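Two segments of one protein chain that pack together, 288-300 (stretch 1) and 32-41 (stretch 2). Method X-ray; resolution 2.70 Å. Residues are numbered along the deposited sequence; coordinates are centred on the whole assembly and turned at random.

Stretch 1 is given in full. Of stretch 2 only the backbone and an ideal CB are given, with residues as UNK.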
# COMPACT_ATOMS: atom_id res chain seq x y z
N ASN A 288 -15.48 -7.31 9.76
CA ASN A 288 -15.53 -6.54 8.53
C ASN A 288 -16.98 -6.34 8.09
O ASN A 288 -17.39 -5.24 7.75
CB ASN A 288 -14.72 -7.22 7.43
CG ASN A 288 -13.23 -6.83 7.45
OD1 ASN A 288 -12.73 -6.28 8.43
ND2 ASN A 288 -12.53 -7.12 6.35
N THR A 289 -17.75 -7.42 8.10
CA THR A 289 -19.15 -7.39 7.66
C THR A 289 -20.06 -6.63 8.61
O THR A 289 -21.08 -6.07 8.19
CB THR A 289 -19.72 -8.81 7.48
OG1 THR A 289 -18.79 -9.61 6.75
CG2 THR A 289 -21.05 -8.76 6.74
N LEU A 290 -19.72 -6.61 9.90
CA LEU A 290 -20.46 -5.81 10.87
C LEU A 290 -20.26 -4.33 10.56
O LEU A 290 -21.22 -3.59 10.41
CB LEU A 290 -20.01 -6.10 12.31
CG LEU A 290 -21.01 -5.83 13.45
CD1 LEU A 290 -20.27 -5.78 14.78
CD2 LEU A 290 -21.80 -4.57 13.24
N GLU A 291 -18.99 -3.91 10.44
CA GLU A 291 -18.64 -2.53 10.11
C GLU A 291 -19.35 -2.03 8.85
O GLU A 291 -19.76 -0.87 8.80
CB GLU A 291 -17.12 -2.37 9.93
CG GLU A 291 -16.36 -2.14 11.24
CD GLU A 291 -14.84 -2.10 11.06
OE1 GLU A 291 -14.37 -1.69 9.97
OE2 GLU A 291 -14.13 -2.47 12.03
N ALA A 292 -19.50 -2.90 7.86
CA ALA A 292 -20.23 -2.57 6.63
C ALA A 292 -21.70 -2.29 6.94
O ALA A 292 -22.26 -1.30 6.47
CB ALA A 292 -20.12 -3.69 5.62
N PHE A 293 -22.32 -3.17 7.72
CA PHE A 293 -23.70 -3.02 8.16
C PHE A 293 -23.85 -1.81 9.08
O PHE A 293 -24.84 -1.09 9.02
CB PHE A 293 -24.17 -4.30 8.86
CG PHE A 293 -25.51 -4.19 9.53
CD1 PHE A 293 -26.66 -4.00 8.79
CD2 PHE A 293 -25.63 -4.30 10.91
CE1 PHE A 293 -27.90 -3.90 9.39
CE2 PHE A 293 -26.86 -4.21 11.52
CZ PHE A 293 -28.00 -4.01 10.76
N LYS A 294 -22.84 -1.59 9.92
CA LYS A 294 -22.81 -0.43 10.81
C LYS A 294 -22.66 0.84 9.97
O LYS A 294 -23.32 1.84 10.24
CB LYS A 294 -21.66 -0.58 11.81
CG LYS A 294 -21.92 0.03 13.19
CD LYS A 294 -21.25 -0.79 14.30
CE LYS A 294 -19.73 -0.75 14.26
NZ LYS A 294 -19.19 0.57 14.69
N ALA A 295 -21.81 0.78 8.95
CA ALA A 295 -21.60 1.90 8.03
C ALA A 295 -22.85 2.21 7.21
O ALA A 295 -23.24 3.37 7.08
CB ALA A 295 -20.43 1.61 7.10
N ALA A 296 -23.48 1.17 6.66
CA ALA A 296 -24.63 1.32 5.77
C ALA A 296 -25.86 1.92 6.46
O ALA A 296 -26.68 2.55 5.80
CB ALA A 296 -25.00 -0.02 5.14
N LEU A 297 -25.98 1.70 7.76
CA LEU A 297 -27.06 2.30 8.55
C LEU A 297 -26.79 3.77 8.87
O LEU A 297 -27.72 4.56 9.00
CB LEU A 297 -27.27 1.53 9.85
CG LEU A 297 -27.84 0.12 9.70
CD1 LEU A 297 -27.67 -0.67 11.00
CD2 LEU A 297 -29.29 0.18 9.29
N GLY A 298 -25.51 4.12 9.01
CA GLY A 298 -25.09 5.47 9.37
C GLY A 298 -24.47 5.56 10.75
O GLY A 298 -24.11 6.64 11.21
N VAL A 299 -24.35 4.41 11.42
CA VAL A 299 -23.75 4.34 12.75
C VAL A 299 -22.23 4.36 12.67
O VAL A 299 -21.64 3.67 11.84
CB VAL A 299 -24.18 3.06 13.49
CG1 VAL A 299 -23.45 2.93 14.82
CG2 VAL A 299 -25.68 3.05 13.69
N SER A 300 -21.61 5.13 13.55
CA SER A 300 -20.15 5.22 13.62
C SER A 300 -19.61 4.17 14.59
O SER A 300 -18.90 3.24 14.19
CB SER A 300 -19.72 6.62 14.06
OG SER A 300 -20.36 7.61 13.27
OXT SER A 300 -19.88 4.21 15.79
N UNK A 32 -32.26 -1.56 18.17
CA UNK A 32 -32.20 -0.16 17.76
C UNK A 32 -32.65 0.11 16.32
O UNK A 32 -33.01 1.24 16.01
CB UNK A 32 -30.77 0.35 17.93
N UNK A 33 -32.63 -0.90 15.45
CA UNK A 33 -32.84 -0.67 14.02
C UNK A 33 -33.87 -1.60 13.35
O UNK A 33 -33.71 -2.00 12.20
CB UNK A 33 -31.50 -0.82 13.30
N UNK A 34 -34.94 -1.92 14.08
CA UNK A 34 -36.09 -2.62 13.51
C UNK A 34 -35.88 -4.09 13.20
O UNK A 34 -36.52 -4.64 12.30
CB UNK A 34 -36.52 -1.91 12.22
N UNK A 35 -35.00 -4.74 13.96
CA UNK A 35 -34.70 -6.16 13.76
C UNK A 35 -33.84 -6.45 12.55
O UNK A 35 -33.69 -7.61 12.16
CB UNK A 35 -36.01 -6.95 13.64
N UNK A 36 -33.27 -5.40 11.96
CA UNK A 36 -32.39 -5.56 10.80
C UNK A 36 -31.05 -6.14 11.24
O UNK A 36 -30.66 -6.01 12.40
CB UNK A 36 -32.18 -4.22 10.08
N UNK A 37 -30.35 -6.75 10.30
CA UNK A 37 -29.18 -7.55 10.61
C UNK A 37 -28.21 -7.58 9.43
O UNK A 37 -28.62 -7.36 8.29
CB UNK A 37 -29.60 -8.97 10.99
N UNK A 38 -26.91 -7.83 9.69
CA UNK A 38 -25.95 -7.86 8.60
C UNK A 38 -26.09 -9.10 7.73
O UNK A 38 -26.49 -10.16 8.21
CB UNK A 38 -24.53 -7.78 9.16
N UNK A 39 -25.76 -8.95 6.45
CA UNK A 39 -25.80 -10.05 5.50
C UNK A 39 -24.43 -10.25 4.90
O UNK A 39 -23.84 -9.32 4.36
CB UNK A 39 -26.84 -9.79 4.40
N UNK A 40 -23.91 -11.47 5.04
CA UNK A 40 -22.70 -11.87 4.34
C UNK A 40 -23.11 -12.71 3.15
O UNK A 40 -23.73 -13.76 3.31
CB UNK A 40 -21.74 -12.64 5.26
N UNK A 41 -22.77 -12.24 1.96
CA UNK A 41 -23.08 -12.93 0.72
C UNK A 41 -21.82 -13.55 0.15
O UNK A 41 -20.74 -12.97 0.23
CB UNK A 41 -23.72 -11.98 -0.29

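Stretch 1 is a helix through L297, followed by a short tail; T289, F293, L297 and V299 offer stretch 2 a mostly apolar face, and no hydrogen bond crosses between the two.

Position 32 has nothing of stretch 1 within 5.5 Å of its ideal CB, so the contact sets no rule; it is L32, and it makes no contact.

Position 33 leaves helical angles and points its CB toward stretch 1, 4.5 Å from L297 CD1, with V299 farther on. A large apolar or aromatic side chain would suit, long enough to span both. The residue is Y33. Its ring takes L297 CD1 over one face, 4.1 Å from Y33 CG, and its far end reaches V299, with Y33 CZ 3.4 Å from V299 CG2. The hydroxyl is modelled too close to that methyl to be read as design.

Positions 34 and 35 both have positive phi, in a type I' turn spanning 33 to 36, and both are out of reach. Glycine is favoured by the backbone alone, with asparagine a plausible alternative; they are G34 and G35.

Position 36 points toward stretch 1, its ideal CB 4.2 Å from F293 CZ and 5.3 Å from L297 CD2. Stretch 1 offers carbon here and no charge, so an aliphatic residue or a long chain with a flat end would serve. R36 lays one face of its guanidinium against L297, NH1 3.2 Å from CD2, while its NE donates to Y33 O at 3.1 Å, a nearly straight bond that ties the side chain back to the turn.

Position 37 turns its CB away, so many side chains would be tolerated. In V37 the backbone makes the closest contact, N lying 3.6 Å from F293 CZ.

At position 38 the ideal CB points sideways, yet it is 3.5 Å from F293 CB and 4.0 Å from T289 O. A compact apolar residue fits; phi of -72° also admits proline. P38 sets its CD over the face of F293, 4.1 Å from the ring centroid in a CH-pi contact, and its CG 3.4 Å from F293 CD2.

Position 39 begins a strand, with its CB direction away from the helix and no demand from stretch 1. G39 contributes its carbonyl, O resting 3.7 Å from T289 CG2.

At position 40 the CA-to-CB bond points sideways, and the ideal CB lies 4.2 Å from T289 CG2; a branched aliphatic would suit. L40 brings CD1 to 3.6 Å from T289 OG1.

Position 41 is out of reach and unconstrained by this contact; it is A41.

Stretch 2, residues 32-41: LYGGRVPGLA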
# COMPACT_ATOMS: atom_id res chain seq x y z
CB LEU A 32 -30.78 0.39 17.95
CG LEU A 32 -30.21 0.39 19.37
CD1 LEU A 32 -28.79 0.93 19.36
CD2 LEU A 32 -31.08 1.21 20.31
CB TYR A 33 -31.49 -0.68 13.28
CG TYR A 33 -30.55 0.40 13.78
CD1 TYR A 33 -30.74 1.73 13.40
CD2 TYR A 33 -29.50 0.10 14.64
CE1 TYR A 33 -29.89 2.74 13.87
CE2 TYR A 33 -28.65 1.10 15.11
CZ TYR A 33 -28.85 2.41 14.72
OH TYR A 33 -28.00 3.39 15.19
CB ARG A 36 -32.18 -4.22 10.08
CG ARG A 36 -33.34 -3.80 9.20
CD ARG A 36 -33.01 -2.53 8.43
NE ARG A 36 -32.94 -1.36 9.30
CZ ARG A 36 -32.50 -0.16 8.92
NH1 ARG A 36 -32.07 0.06 7.68
NH2 ARG A 36 -32.48 0.84 9.81
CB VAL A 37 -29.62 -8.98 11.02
CG1 VAL A 37 -28.84 -10.05 10.28
CG2 VAL A 37 -29.51 -9.16 12.53
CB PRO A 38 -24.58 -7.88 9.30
CG PRO A 38 -24.86 -7.62 10.75
CD PRO A 38 -26.26 -8.05 10.99
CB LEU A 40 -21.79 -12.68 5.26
CG LEU A 40 -20.46 -13.11 4.66
CD1 LEU A 40 -19.69 -11.90 4.13
CD2 LEU A 40 -19.64 -13.87 5.68
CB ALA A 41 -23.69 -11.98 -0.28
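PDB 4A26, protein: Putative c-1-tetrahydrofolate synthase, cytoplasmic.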